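Local coordinates for protein hydrolase (Thermus thermophilus, PDB 1UFO) that is probably a hydrolase of the alpha/beta hydrolase fold, with a substrate that remains unidentified, at residues K37-L41 with L54-D58; Y77-Y82 with P141-P145. All coordinates share one frame; numbering follows the deposited sequence.

How the contacts relate
The two contacts differ in depth and in chemistry. Contact 1, its centre about 11 Å from the centre of the chain, joins helix 37-42 to strand 52-56 of the central sheet; its apolar packing continues into a charged network at the strand's C-terminal side. Contact 2, its centre about 17 Å from that of the chain and only partly buried, sets the start of helix 77-103 against the irregular 141-145 segment, and there prolines, a selenomethionine, tyrosine rings and aliphatic side chains such as Val78 do most of the work, with one neutral hydrogen bond. The two share no element, though helix 77-103 follows strand 52-56 in the chain; their nearest atoms remain about 12 Å apart.

Contact 1: K37-L41 with L54-D58; sequences KEHIL and LLAFD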
ATOM      1  N   LYS A  37      23.285   9.175  -4.136  1.00  9.59           N
ATOM      2  CA  LYS A  37      23.200   8.020  -3.251  1.00  9.33           C
ATOM      3  C   LYS A  37      22.806   8.442  -1.837  1.00 10.38           C
ATOM      4  O   LYS A  37      22.039   7.759  -1.188  1.00 11.48           O
ATOM      5  CB  LYS A  37      24.529   7.222  -3.288  1.00 10.68           C
ATOM      6  CG  LYS A  37      25.714   7.993  -2.792  1.00 12.23           C
ATOM      7  CD  LYS A  37      26.990   7.259  -3.218  1.00 11.56           C
ATOM      8  CE  LYS A  37      28.272   7.895  -2.667  1.00 10.35           C
ATOM      9  NZ  LYS A  37      28.445   9.388  -3.043  1.00 11.01           N
ATOM     10  N   GLU A  38      23.282   9.599  -1.364  1.00  9.40           N
ATOM     11  CA  GLU A  38      22.889   9.949  -0.001  1.00  9.26           C
ATOM     12  C   GLU A  38      21.423  10.340   0.089  1.00  9.39           C
ATOM     13  O   GLU A  38      20.802  10.023   1.089  1.00 10.86           O
ATOM     14  CB  GLU A  38      23.707  11.163   0.502  1.00 11.31           C
ATOM     15  CG  GLU A  38      25.220  10.914   0.545  1.00 12.79           C
ATOM     16  CD  GLU A  38      25.964  10.979  -0.819  1.00 13.86           C
ATOM     17  OE1 GLU A  38      27.127  10.502  -0.845  1.00 13.97           O
ATOM     18  OE2 GLU A  38      25.411  11.469  -1.827  1.00 12.81           O
ATOM     19  N   HIS A  39      20.943  11.014  -0.947  1.00 10.45           N
ATOM     20  CA  HIS A  39      19.539  11.450  -0.925  1.00 10.45           C
ATOM     21  C   HIS A  39      18.582  10.243  -0.894  1.00 10.52           C
ATOM     22  O   HIS A  39      17.676  10.206  -0.076  1.00 11.12           O
ATOM     23  CB  HIS A  39      19.246  12.290  -2.175  1.00 13.63           C
ATOM     24  CG  HIS A  39      17.886  12.895  -2.154  1.00 16.93           C
ATOM     25  ND1 HIS A  39      17.019  12.801  -3.220  1.00 19.05           N
ATOM     26  CD2 HIS A  39      17.239  13.589  -1.186  1.00 19.78           C
ATOM     27  CE1 HIS A  39      15.892  13.433  -2.911  1.00 19.19           C
ATOM     28  NE2 HIS A  39      15.994  13.926  -1.679  1.00 17.82           N
ATOM     29  N   ILE A  40      18.805   9.263  -1.773  1.00  9.79           N
ATOM     30  CA  ILE A  40      17.822   8.149  -1.789  1.00  9.54           C
ATOM     31  C   ILE A  40      17.883   7.328  -0.469  1.00  8.72           C
ATOM     32  O   ILE A  40      16.823   6.964   0.069  1.00  9.00           O
ATOM     33  CB  ILE A  40      18.028   7.267  -3.073  1.00  9.17           C
ATOM     34  CG1 ILE A  40      16.934   6.191  -3.141  1.00 11.81           C
ATOM     35  CG2 ILE A  40      19.361   6.542  -3.036  1.00  8.74           C
ATOM     36  CD1 ILE A  40      15.611   6.803  -3.394  1.00 15.92           C
ATOM     37  N   LEU A  41      19.058   7.129   0.148  1.00  9.29           N
ATOM     38  CA  LEU A  41      19.067   6.360   1.408  1.00  9.82           C
ATOM     39  C   LEU A  41      18.370   7.170   2.541  1.00  9.67           C
ATOM     40  O   LEU A  41      17.700   6.580   3.386  1.00 10.51           O
ATOM     41  CB  LEU A  41      20.482   5.992   1.817  1.00 10.03           C
ATOM     42  CG  LEU A  41      21.095   4.985   0.804  1.00  9.63           C
ATOM     43  CD1 LEU A  41      22.369   4.454   1.481  1.00 11.72           C
ATOM     44  CD2 LEU A  41      20.163   3.825   0.436  1.00 11.12           C
ATOM     45  N   LEU A  54      21.306  -1.391   3.533  1.00  9.87           N
ATOM     46  CA  LEU A  54      21.049  -0.518   2.357  1.00 10.24           C
ATOM     47  C   LEU A  54      22.311  -0.205   1.634  1.00 10.09           C
ATOM     48  O   LEU A  54      23.332   0.152   2.240  1.00  9.98           O
ATOM     49  CB  LEU A  54      20.476   0.800   2.787  1.00 11.74           C
ATOM     50  CG  LEU A  54      19.345   0.693   3.826  1.00 13.14           C
ATOM     51  CD1 LEU A  54      18.899   2.180   4.195  1.00 12.84           C
ATOM     52  CD2 LEU A  54      18.171  -0.125   3.280  1.00 16.24           C
ATOM     53  N   LEU A  55      22.230  -0.261   0.319  1.00  8.15           N
ATOM     54  CA  LEU A  55      23.337   0.100  -0.578  1.00 10.40           C
ATOM     55  C   LEU A  55      22.845   1.116  -1.622  1.00 11.08           C
ATOM     56  O   LEU A  55      21.773   0.934  -2.126  1.00  9.72           O
ATOM     57  CB  LEU A  55      23.787  -1.119  -1.391  1.00 10.54           C
ATOM     58  CG  LEU A  55      24.262  -2.296  -0.541  1.00 11.91           C
ATOM     59  CD1 LEU A  55      24.634  -3.505  -1.480  1.00 13.84           C
ATOM     60  CD2 LEU A  55      25.542  -1.950   0.188  1.00 12.98           C
ATOM     61  N   ALA A  56      23.651   2.127  -1.941  1.00 10.26           N
ATOM     62  CA  ALA A  56      23.286   3.080  -3.006  1.00  9.29           C
ATOM     63  C   ALA A  56      24.560   3.621  -3.600  1.00 10.81           C
ATOM     64  O   ALA A  56      25.558   3.795  -2.885  1.00 11.18           O
ATOM     65  CB  ALA A  56      22.466   4.215  -2.405  1.00 11.32           C
ATOM     66  N   PHE A  57      24.569   3.844  -4.905  1.00  9.11           N
ATOM     67  CA  PHE A  57      25.733   4.466  -5.494  1.00 10.55           C
ATOM     68  C   PHE A  57      25.249   5.542  -6.435  1.00 10.50           C
ATOM     69  O   PHE A  57      24.054   5.568  -6.814  1.00 10.39           O
ATOM     70  CB  PHE A  57      26.618   3.444  -6.203  1.00 10.00           C
ATOM     71  CG  PHE A  57      25.960   2.740  -7.395  1.00  9.19           C
ATOM     72  CD1 PHE A  57      26.196   3.205  -8.703  1.00  8.02           C
ATOM     73  CD2 PHE A  57      25.093   1.636  -7.198  1.00  8.74           C
ATOM     74  CE1 PHE A  57      25.575   2.557  -9.822  1.00  8.64           C
ATOM     75  CE2 PHE A  57      24.480   0.980  -8.298  1.00  9.77           C
ATOM     76  CZ  PHE A  57      24.732   1.451  -9.611  1.00 10.01           C
ATOM     77  N   ASP A  58      26.152   6.478  -6.790  1.00 10.10           N
ATOM     78  CA  ASP A  58      25.756   7.559  -7.677  1.00 10.50           C
ATOM     79  C   ASP A  58      25.668   7.111  -9.139  1.00 10.40           C
ATOM     80  O   ASP A  58      26.522   6.380  -9.629  1.00 11.21           O
ATOM     81  CB  ASP A  58      26.791   8.699  -7.603  1.00 11.31           C
ATOM     82  CG  ASP A  58      26.756   9.444  -6.298  1.00 13.59           C
ATOM     83  OD1 ASP A  58      27.855   9.856  -5.807  1.00 13.12           O
ATOM     84  OD2 ASP A  58      25.657   9.632  -5.755  1.00 12.42           O
TER
HETATM   85  O   HOH W   1      27.020  12.068  -3.887  1.00 13.67           O
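Ala56 presents its methyl as a small bump to Leu41 and Ile40, the packing expected inside a beta-alpha-beta unit, here strand 25-30, helix 37-42 and strand 52-56 of the alpha/beta hydrolase sheet. The bump lies against the flat of the Leu41 fork, on the side away from its CB, with Ala56 CB 3.6 Å from Leu41 CG and both methyls close by. Ile40 closes one flank through CG2 alone, because its CG1 branch, anti to the backbone N (chi1 -175°), leads elsewhere. The same Leu41 reaches Leu54, two places earlier on the strand, its CD2 3.8 Å from Leu54 CB, the two side chains alongside but pointing opposite ways. The axes of the short helix and strand segments come within 8.4 Å, which the small Ala56 probably permits.

Beyond this patch, Lys37 lays its methylene chain across Asp58. CB sits over the backbone of Ala56 and Phe57, and Lys37 CG passes 3.4 Å from Asp58 OD2 before a bend at chi4 (-56°) turns the ammonium back to the carboxylate. Lys37 NZ is shared among Asp58, Glu38 and, outside the two segments, Glu64, whose backbone N bonds Asp58 OD1. A water donates to Glu38 OE2 and Asp58 OD1. The two Asp58 oxygens divide their work: OD1 takes Lys37 NZ from above the carboxylate plane at 2.9 Å, while OD2 receives the backbone N of Lys37, also at 2.9 Å, nearly straight at 166°.

Contact 2: Y77-Y82 with P141-P145; sequences YVEEVY and PMKLP
Pro141 CB lies over one face of the Tyr82 ring, 4.0 Å from the centroid in a CH-pi contact, and Val81 CG1 over the centre of the opposite face, sandwiching the ring; Val78 CG1 meets the edge in plane. Tyr77 offers its ring obliquely to the selenium of Met142, a selenomethionine, in a Met-aromatic contact at 5.5 Å from the centroid, while Val81 CG2 lies above a face near the rim.

The Tyr82 hydroxyl accepts the backbone N-H of Met142 at 2.8 Å from N to OH, almost straight at 173°. A phenylalanine here would probably keep much of the packing on Pro141 but leave that amide without its acceptor. Met142 then bends at chi3 (93°), which brings its CE to 3.8 Å from Val81 CG1, while SE rests against Val78 CG2. Of the Val78 methyls, CG1 touches Leu144 CD1 at 3.6 Å and CG2 lies 3.6 Å from Pro145 CD, meeting the proline ring end-on.

In the fold, this seats the loop between strand 132-135 and helix 153-160 against the start of helix 77-103. Phe117 of helix 114-124 stacks edge-to-face with Tyr82, and Tyr159 of helix 153-160 packs on Val78, Pro141 and Leu144.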
ATOM      1  N   TYR A  77      18.309  16.582 -24.060  1.00 16.58           N
ATOM      2  CA  TYR A  77      17.970  16.207 -22.674  1.00 16.41           C
ATOM      3  C   TYR A  77      17.535  14.776 -22.477  1.00 16.42           C
ATOM      4  O   TYR A  77      18.157  14.028 -21.694  1.00 14.28           O
ATOM      5  CB  TYR A  77      16.874  17.117 -22.161  1.00 15.44           C
ATOM      6  CG  TYR A  77      16.372  16.762 -20.764  1.00 16.18           C
ATOM      7  CD1 TYR A  77      17.219  16.845 -19.662  1.00 15.19           C
ATOM      8  CD2 TYR A  77      15.018  16.482 -20.549  1.00 17.38           C
ATOM      9  CE1 TYR A  77      16.700  16.668 -18.344  1.00 18.30           C
ATOM     10  CE2 TYR A  77      14.487  16.317 -19.269  1.00 18.50           C
ATOM     11  CZ  TYR A  77      15.350  16.414 -18.168  1.00 19.09           C
ATOM     12  OH  TYR A  77      14.841  16.276 -16.883  1.00 20.51           O
ATOM     13  N   VAL A  78      16.519  14.376 -23.229  1.00 16.06           N
ATOM     14  CA  VAL A  78      15.948  13.040 -23.072  1.00 16.98           C
ATOM     15  C   VAL A  78      16.989  12.006 -23.425  1.00 16.67           C
ATOM     16  O   VAL A  78      17.141  10.973 -22.695  1.00 16.10           O
ATOM     17  CB  VAL A  78      14.688  12.882 -23.937  1.00 17.92           C
ATOM     18  CG1 VAL A  78      14.249  11.430 -23.958  1.00 20.16           C
ATOM     19  CG2 VAL A  78      13.558  13.769 -23.404  1.00 18.82           C
ATOM     20  N   GLU A  79      17.700  12.234 -24.547  1.00 16.01           N
ATOM     21  CA  GLU A  79      18.744  11.308 -24.942  1.00 15.16           C
ATOM     22  C   GLU A  79      19.747  11.102 -23.796  1.00 14.63           C
ATOM     23  O   GLU A  79      20.142   9.973 -23.487  1.00 14.77           O
ATOM     24  CB  GLU A  79      19.486  11.904 -26.142  1.00 16.36           C
ATOM     25  CG  GLU A  79      20.561  11.044 -26.688  1.00 19.91           C
ATOM     26  CD  GLU A  79      21.159  11.636 -27.950  1.00 21.02           C
ATOM     27  OE1 GLU A  79      20.942  11.012 -28.959  1.00 21.95           O
ATOM     28  OE2 GLU A  79      21.827  12.677 -27.876  1.00 24.39           O
ATOM     29  N   GLU A  80      20.183  12.216 -23.221  1.00 14.48           N
ATOM     30  CA  GLU A  80      21.181  12.139 -22.153  1.00 13.28           C
ATOM     31  C   GLU A  80      20.621  11.506 -20.856  1.00 13.23           C
ATOM     32  O   GLU A  80      21.330  10.735 -20.140  1.00 12.24           O
ATOM     33  CB  GLU A  80      21.735  13.546 -21.903  1.00 15.47           C
ATOM     34  CG  GLU A  80      22.668  13.887 -23.094  1.00 18.05           C
ATOM     35  CD  GLU A  80      23.290  15.285 -23.030  1.00 23.46           C
ATOM     36  OE1 GLU A  80      23.791  15.704 -24.117  1.00 24.68           O
ATOM     37  OE2 GLU A  80      23.277  15.933 -21.954  1.00 26.01           O
ATOM     38  N   VAL A  81      19.349  11.757 -20.591  1.00 11.42           N
ATOM     39  CA  VAL A  81      18.725  11.182 -19.383  1.00 12.50           C
ATOM     40  C   VAL A  81      18.692   9.662 -19.544  1.00 12.06           C
ATOM     41  O   VAL A  81      19.082   8.923 -18.608  1.00 11.33           O
ATOM     42  CB  VAL A  81      17.286  11.737 -19.221  1.00 11.63           C
ATOM     43  CG1 VAL A  81      16.474  10.854 -18.226  1.00 12.96           C
ATOM     44  CG2 VAL A  81      17.339  13.143 -18.679  1.00 12.45           C
ATOM     45  N   TYR A  82      18.284   9.144 -20.705  1.00 11.29           N
ATOM     46  CA  TYR A  82      18.223   7.682 -20.788  1.00 11.58           C
ATOM     47  C   TYR A  82      19.558   6.991 -21.009  1.00 11.47           C
ATOM     48  O   TYR A  82      19.705   5.777 -20.725  1.00 13.14           O
ATOM     49  CB  TYR A  82      17.158   7.232 -21.784  1.00 10.66           C
ATOM     50  CG  TYR A  82      15.789   7.520 -21.214  1.00 11.50           C
ATOM     51  CD1 TYR A  82      14.998   8.548 -21.709  1.00 13.56           C
ATOM     52  CD2 TYR A  82      15.338   6.829 -20.098  1.00 12.03           C
ATOM     53  CE1 TYR A  82      13.796   8.875 -21.118  1.00 15.57           C
ATOM     54  CE2 TYR A  82      14.122   7.176 -19.443  1.00 15.12           C
ATOM     55  CZ  TYR A  82      13.360   8.210 -19.965  1.00 15.34           C
ATOM     56  OH  TYR A  82      12.289   8.635 -19.207  1.00 15.96           O
ATOM     57  N   PRO A 141       9.459   5.112 -20.708  1.00 13.22           N
ATOM     58  CA  PRO A 141      10.250   6.342 -20.687  1.00 14.55           C
ATOM     59  C   PRO A 141       9.291   7.514 -20.852  1.00 15.31           C
ATOM     60  O   PRO A 141       8.160   7.332 -21.276  1.00 16.45           O
ATOM     61  CB  PRO A 141      11.191   6.218 -21.876  1.00 15.29           C
ATOM     62  CG  PRO A 141      10.359   5.420 -22.863  1.00 14.70           C
ATOM     63  CD  PRO A 141       9.645   4.353 -21.959  1.00 14.13           C
HETATM   64  N   MSE A 142       9.734   8.662 -20.387  1.00 15.41           N
HETATM   65  CA  MSE A 142       8.873   9.827 -20.459  1.00 15.40           C
HETATM   66  C   MSE A 142       8.377  10.133 -21.836  1.00 17.51           C
HETATM   67  O   MSE A 142       8.968   9.828 -22.862  1.00 17.37           O
HETATM   68  CB  MSE A 142       9.607  11.059 -19.899  1.00 16.60           C
HETATM   69  CG  MSE A 142      10.760  11.550 -20.809  1.00 17.88           C
HETATM   70 SE   MSE A 142      11.673  13.086 -20.038  1.00 24.88          SE
HETATM   71  CE  MSE A 142      13.023  12.183 -19.136  1.00 23.62           C
ATOM     72  N   LYS A 143       7.225  10.776 -21.865  1.00 20.08           N
ATOM     73  CA  LYS A 143       6.697  11.212 -23.143  1.00 20.86           C
ATOM     74  C   LYS A 143       7.751  12.130 -23.752  1.00 19.93           C
ATOM     75  O   LYS A 143       8.248  13.017 -23.083  1.00 20.91           O
ATOM     76  CB  LYS A 143       5.385  11.946 -22.855  1.00 22.58           C
ATOM     77  CG  LYS A 143       4.669  11.201 -21.725  1.00 27.49           C
ATOM     78  CD  LYS A 143       3.154  11.398 -21.637  1.00 32.06           C
ATOM     79  CE  LYS A 143       2.687  11.271 -20.141  1.00 29.24           C
ATOM     80  NZ  LYS A 143       3.232  12.365 -19.339  1.00 32.47           N
ATOM     81  N   LEU A 144       8.029  11.957 -25.049  1.00 20.90           N
ATOM     82  CA  LEU A 144       9.064  12.732 -25.726  1.00 22.40           C
ATOM     83  C   LEU A 144       8.627  14.156 -26.003  1.00 22.86           C
ATOM     84  O   LEU A 144       7.747  14.369 -26.821  1.00 24.67           O
ATOM     85  CB  LEU A 144       9.454  12.035 -27.040  1.00 24.52           C
ATOM     86  CG  LEU A 144      10.835  12.472 -27.498  1.00 27.25           C
ATOM     87  CD1 LEU A 144      11.894  11.866 -26.636  1.00 29.39           C
ATOM     88  CD2 LEU A 144      11.049  12.020 -28.984  1.00 30.99           C
ATOM     89  N   PRO A 145       9.232  15.143 -25.340  1.00 22.12           N
ATOM     90  CA  PRO A 145       8.820  16.554 -25.566  1.00 23.07           C
ATOM     91  C   PRO A 145       9.207  17.004 -26.946  1.00 23.52           C
ATOM     92  O   PRO A 145      10.162  16.523 -27.508  1.00 23.74           O
ATOM     93  CB  PRO A 145       9.593  17.338 -24.526  1.00 23.10           C
ATOM     94  CG  PRO A 145      10.187  16.233 -23.532  1.00 22.99           C
ATOM     95  CD  PRO A 145      10.368  15.052 -24.422  1.00 23.83           C
TER